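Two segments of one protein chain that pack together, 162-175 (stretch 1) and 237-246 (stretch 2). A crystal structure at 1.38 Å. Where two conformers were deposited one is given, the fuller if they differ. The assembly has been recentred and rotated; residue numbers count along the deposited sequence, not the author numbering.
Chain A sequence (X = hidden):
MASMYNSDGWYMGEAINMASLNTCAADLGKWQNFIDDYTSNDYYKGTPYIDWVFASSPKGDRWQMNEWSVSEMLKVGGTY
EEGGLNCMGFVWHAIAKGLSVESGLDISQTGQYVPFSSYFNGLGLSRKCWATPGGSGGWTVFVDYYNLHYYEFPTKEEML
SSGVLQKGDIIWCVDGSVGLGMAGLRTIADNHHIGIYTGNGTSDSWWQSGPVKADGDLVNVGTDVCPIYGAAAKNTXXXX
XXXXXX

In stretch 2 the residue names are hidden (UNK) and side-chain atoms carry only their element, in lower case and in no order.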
# COMPACT_ATOMS: atom_id res chain seq x y z
N SER A 162 -9.58 13.82 12.87
CA SER A 162 -8.69 14.92 12.50
C SER A 162 -9.16 15.74 11.29
O SER A 162 -8.66 16.85 11.03
CB SER A 162 -7.30 14.36 12.21
OG SER A 162 -7.32 13.60 11.01
N GLY A 163 -10.07 15.18 10.50
CA GLY A 163 -10.54 15.83 9.30
C GLY A 163 -9.57 15.75 8.13
O GLY A 163 -9.77 16.45 7.13
N VAL A 164 -8.54 14.93 8.24
CA VAL A 164 -7.52 14.93 7.20
C VAL A 164 -7.75 13.86 6.13
O VAL A 164 -7.40 14.07 4.98
CB VAL A 164 -6.07 14.78 7.75
CG1 VAL A 164 -5.77 15.82 8.81
CG2 VAL A 164 -5.80 13.39 8.26
N LEU A 165 -8.33 12.72 6.50
CA LEU A 165 -8.36 11.60 5.57
C LEU A 165 -9.33 11.74 4.41
O LEU A 165 -10.44 12.24 4.55
CB LEU A 165 -8.72 10.30 6.30
CG LEU A 165 -7.59 9.62 7.08
CD1 LEU A 165 -8.17 8.57 8.00
CD2 LEU A 165 -6.58 8.97 6.14
N GLN A 166 -8.87 11.32 3.23
CA GLN A 166 -9.71 11.16 2.06
C GLN A 166 -9.51 9.77 1.48
O GLN A 166 -8.41 9.22 1.55
CB GLN A 166 -9.36 12.15 0.94
CG GLN A 166 -9.42 13.61 1.27
CD GLN A 166 -8.93 14.44 0.09
OE1 GLN A 166 -7.74 14.75 -0.00
NE2 GLN A 166 -9.82 14.75 -0.82
N LYS A 167 -10.55 9.22 0.87
CA LYS A 167 -10.46 7.97 0.13
C LYS A 167 -9.28 8.05 -0.85
O LYS A 167 -9.16 9.00 -1.63
CB LYS A 167 -11.77 7.69 -0.62
CG LYS A 167 -11.72 6.46 -1.52
CD LYS A 167 -13.01 6.28 -2.33
CE LYS A 167 -14.22 6.00 -1.49
NZ LYS A 167 -15.43 6.02 -2.35
N GLY A 168 -8.42 7.04 -0.79
CA GLY A 168 -7.23 6.98 -1.61
C GLY A 168 -5.93 7.25 -0.88
O GLY A 168 -4.86 6.96 -1.41
N ASP A 169 -6.01 7.85 0.31
CA ASP A 169 -4.82 8.06 1.13
C ASP A 169 -4.21 6.73 1.55
O ASP A 169 -4.92 5.74 1.71
CB ASP A 169 -5.16 8.89 2.37
CG ASP A 169 -5.53 10.33 2.04
OD1 ASP A 169 -5.31 10.79 0.90
OD2 ASP A 169 -6.04 11.01 2.96
N ILE A 170 -2.89 6.72 1.71
CA ILE A 170 -2.22 5.52 2.18
C ILE A 170 -2.07 5.62 3.69
O ILE A 170 -1.72 6.67 4.21
CB ILE A 170 -0.83 5.39 1.52
CG1 ILE A 170 -0.94 5.45 -0.01
CG2 ILE A 170 -0.07 4.19 2.07
CD1 ILE A 170 -1.93 4.57 -0.62
N ILE A 171 -2.37 4.53 4.39
CA ILE A 171 -2.22 4.48 5.84
C ILE A 171 -1.25 3.37 6.19
O ILE A 171 -1.35 2.26 5.67
CB ILE A 171 -3.55 4.21 6.55
CG1 ILE A 171 -4.54 5.34 6.28
CG2 ILE A 171 -3.34 4.04 8.06
CD1 ILE A 171 -5.94 5.04 6.76
N TRP A 172 -0.29 3.70 7.04
CA TRP A 172 0.57 2.71 7.69
C TRP A 172 0.18 2.55 9.15
O TRP A 172 0.11 3.54 9.89
CB TRP A 172 2.03 3.13 7.61
CG TRP A 172 2.73 2.68 6.37
CD1 TRP A 172 3.01 3.43 5.26
CD2 TRP A 172 3.29 1.39 6.13
NE1 TRP A 172 3.72 2.67 4.34
CE2 TRP A 172 3.89 1.41 4.85
CE3 TRP A 172 3.34 0.20 6.87
CZ2 TRP A 172 4.53 0.30 4.31
CZ3 TRP A 172 3.95 -0.89 6.33
CH2 TRP A 172 4.55 -0.84 5.07
N CYS A 173 -0.06 1.31 9.56
CA CYS A 173 -0.12 0.93 10.96
C CYS A 173 1.29 0.55 11.40
O CYS A 173 1.90 -0.34 10.83
CB CYS A 173 -1.04 -0.27 11.17
SG CYS A 173 -2.78 0.03 10.82
N VAL A 174 1.77 1.25 12.40
CA VAL A 174 3.14 1.12 12.87
C VAL A 174 3.13 0.25 14.12
O VAL A 174 2.49 0.59 15.12
CB VAL A 174 3.73 2.50 13.19
CG1 VAL A 174 5.20 2.38 13.61
CG2 VAL A 174 3.56 3.44 12.01
N ASP A 175 3.87 -0.85 14.06
CA ASP A 175 3.98 -1.83 15.12
C ASP A 175 4.58 -1.20 16.37
O ASP A 175 5.74 -0.82 16.39
CB ASP A 175 4.88 -2.95 14.60
CG ASP A 175 4.99 -4.13 15.54
OD1 ASP A 175 4.69 -4.00 16.74
OD2 ASP A 175 5.38 -5.20 15.04
N UNK A 237 -0.20 5.37 13.83
CA UNK A 237 -0.59 5.51 12.43
C UNK A 237 0.15 6.62 11.71
O UNK A 237 0.37 7.70 12.25
c UNK A 237 -4.16 2.75 14.59
c UNK A 237 -3.28 3.53 12.52
c UNK A 237 -3.93 2.55 13.25
c UNK A 237 -3.09 4.87 14.48
c UNK A 237 -3.74 3.91 15.20
o UNK A 237 -4.80 1.80 15.36
c UNK A 237 -2.86 4.71 13.12
c UNK A 237 -2.11 5.75 12.35
N UNK A 238 0.52 6.33 10.47
CA UNK A 238 1.11 7.32 9.58
C UNK A 238 0.21 7.40 8.37
O UNK A 238 -0.18 6.38 7.83
c UNK A 238 3.06 7.80 8.05
c UNK A 238 3.45 6.96 10.38
c UNK A 238 2.53 6.91 9.16
N UNK A 239 -0.16 8.62 7.98
CA UNK A 239 -1.01 8.82 6.80
C UNK A 239 -0.20 9.55 5.75
O UNK A 239 0.39 10.60 6.03
c UNK A 239 -3.09 9.88 5.91
c UNK A 239 -3.09 8.92 8.21
c UNK A 239 -2.26 9.64 7.15
N UNK A 240 -0.21 9.00 4.53
CA UNK A 240 0.42 9.62 3.37
C UNK A 240 -0.71 10.06 2.45
O UNK A 240 -1.27 9.25 1.70
c UNK A 240 1.35 8.64 2.64
c UNK A 240 3.22 6.97 2.75
c UNK A 240 3.33 8.99 4.16
c UNK A 240 2.41 7.99 3.54
N UNK A 241 -1.09 11.34 2.51
CA UNK A 241 -2.24 11.76 1.69
C UNK A 241 -1.95 11.70 0.20
O UNK A 241 -0.84 12.01 -0.23
c UNK A 241 -0.60 12.43 3.38
c UNK A 241 -2.51 13.20 2.14
c UNK A 241 -1.21 13.66 2.77
N UNK A 242 -2.94 11.28 -0.57
CA UNK A 242 -2.77 11.16 -2.00
C UNK A 242 -2.70 12.52 -2.68
O UNK A 242 -1.93 12.73 -3.63
n UNK A 242 -3.70 10.13 -6.27
c UNK A 242 -2.50 7.99 -6.75
c UNK A 242 -3.05 8.97 -5.94
c UNK A 242 -4.09 10.76 -5.11
c UNK A 242 -3.03 8.88 -4.53
c UNK A 242 -2.43 7.77 -3.94
c UNK A 242 -3.71 10.03 -4.03
c UNK A 242 -1.91 6.93 -6.14
c UNK A 242 -3.92 10.37 -2.61
c UNK A 242 -1.87 6.81 -4.75
N UNK A 243 -3.51 13.45 -2.18
CA UNK A 243 -3.67 14.76 -2.79
C UNK A 243 -4.22 15.71 -1.75
O UNK A 243 -4.66 15.29 -0.70
c UNK A 243 -4.62 14.68 -3.98
N UNK A 244 -4.16 17.00 -2.06
CA UNK A 244 -4.71 18.02 -1.17
C UNK A 244 -6.19 17.73 -0.91
O UNK A 244 -6.90 17.24 -1.79
c UNK A 244 -4.76 20.58 -0.83
c UNK A 244 -3.96 21.83 -1.22
c UNK A 244 -2.44 21.61 -1.14
c UNK A 244 -4.51 19.41 -1.79
n UNK A 244 -1.86 21.65 0.25
N UNK A 245 -6.68 18.01 0.29
CA UNK A 245 -8.07 17.71 0.59
C UNK A 245 -8.97 18.85 0.14
O UNK A 245 -8.54 20.01 0.12
c UNK A 245 -9.74 16.98 2.39
n UNK A 245 -11.50 14.88 5.14
c UNK A 245 -8.29 17.38 2.07
c UNK A 245 -9.87 16.18 3.69
c UNK A 245 -11.32 15.76 3.94
N UNK A 246 -10.19 18.51 -0.26
CA UNK A 246 -11.19 19.47 -0.72
C UNK A 246 -10.90 20.89 -0.24
O UNK A 246 -11.17 21.24 0.92
c UNK A 246 -12.57 19.04 -0.26
O HOH W 1 -5.85 12.76 -0.70

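Position 237 carries one carbon leading into a ring of six carbons that bears a single oxygen, the pattern of a phenol. A ring carbon lies 3.7 Å from Cys-173 SG, and the edge of the ring meets Ile-171 CG2. This is Tyr-237, paired with Cys-173 without hydrogen bonds between the two backbones.

Position 238 has three carbons, one carrying the other two, so it branches at CB. That CB sits 4.1 Å from Trp-172 CB, on the opposite sheet face to Tyr-237, and one branch end is 3.9 Å from Val-174 CG2. This is Val-238. The backbone pairs twice with Trp-172: Trp-172 N donates to Val-238 O at 2.8 Å, and Val-238 N to Trp-172 O at 2.9 Å.

Position 239 repeats the three-carbon fork but returns to the face of Ile-171. One branch end reaches Leu-165 CD2 at 3.6 Å. This is Val-239; its CG2 lies 4.3 Å from Ile-171 CG1.

Position 240 shows four carbons forked at the second. Its CB is 4.1 Å from Ile-170 CB, and one terminal carbon meets the edge of the Trp-172 ring. This is Leu-240. Leu-240 N donates to Ile-170 O at 2.8 Å, and Ile-170 N to Leu-240 O at 3.0 Å.

At 241, three carbons close onto the backbone nitrogen, and CB lies 3.9 Å from Asp-169 OD1: Pro-241. That nitrogen has no hydrogen to donate, and the strand has ended.

Position 242 has one carbon, then fused five- and six-membered rings containing one nitrogen. A ring carbon is 3.6 Å from Gly-168 O. This is Trp-242, whose backbone N donates to Asp-169 OD1 at 2.8 Å.

Position 243 has a single carbon, Ala-243. Water 1 bridges the stretches, 2.8 Å from Ala-243 O and 2.6 Å from Asp-169 OD1.

Position 244 is four carbons in a row ending in nitrogen, and its CA-to-CB bond points away from stretch 1: Lys-244.

Position 245 has the same composition, but its CA-to-CB bond points toward stretch 1, its nitrogen meeting two carbonyls. In Lys-245, the extended chain lets NZ donate to Leu-165 O at 2.9 Å and Gly-163 O at 3.1 Å.

Position 246 bears one carbon, Ala-246, exposed and poorly ordered.

The contact works in two parts. Antiparallel strands supply the register, alternating apolar side chains between the faces of Ile-171 and Trp-172. Beyond the strands, polar anchors take over: Asp-169 OD2 accepts from Gln-166 N at 2.9 Å, bracing its own turn, while OD1 receives Trp-242 N, and Lys-245 ties down the loop preceding that turn.

Stretch 2 237-246: YVVLPWAKKA
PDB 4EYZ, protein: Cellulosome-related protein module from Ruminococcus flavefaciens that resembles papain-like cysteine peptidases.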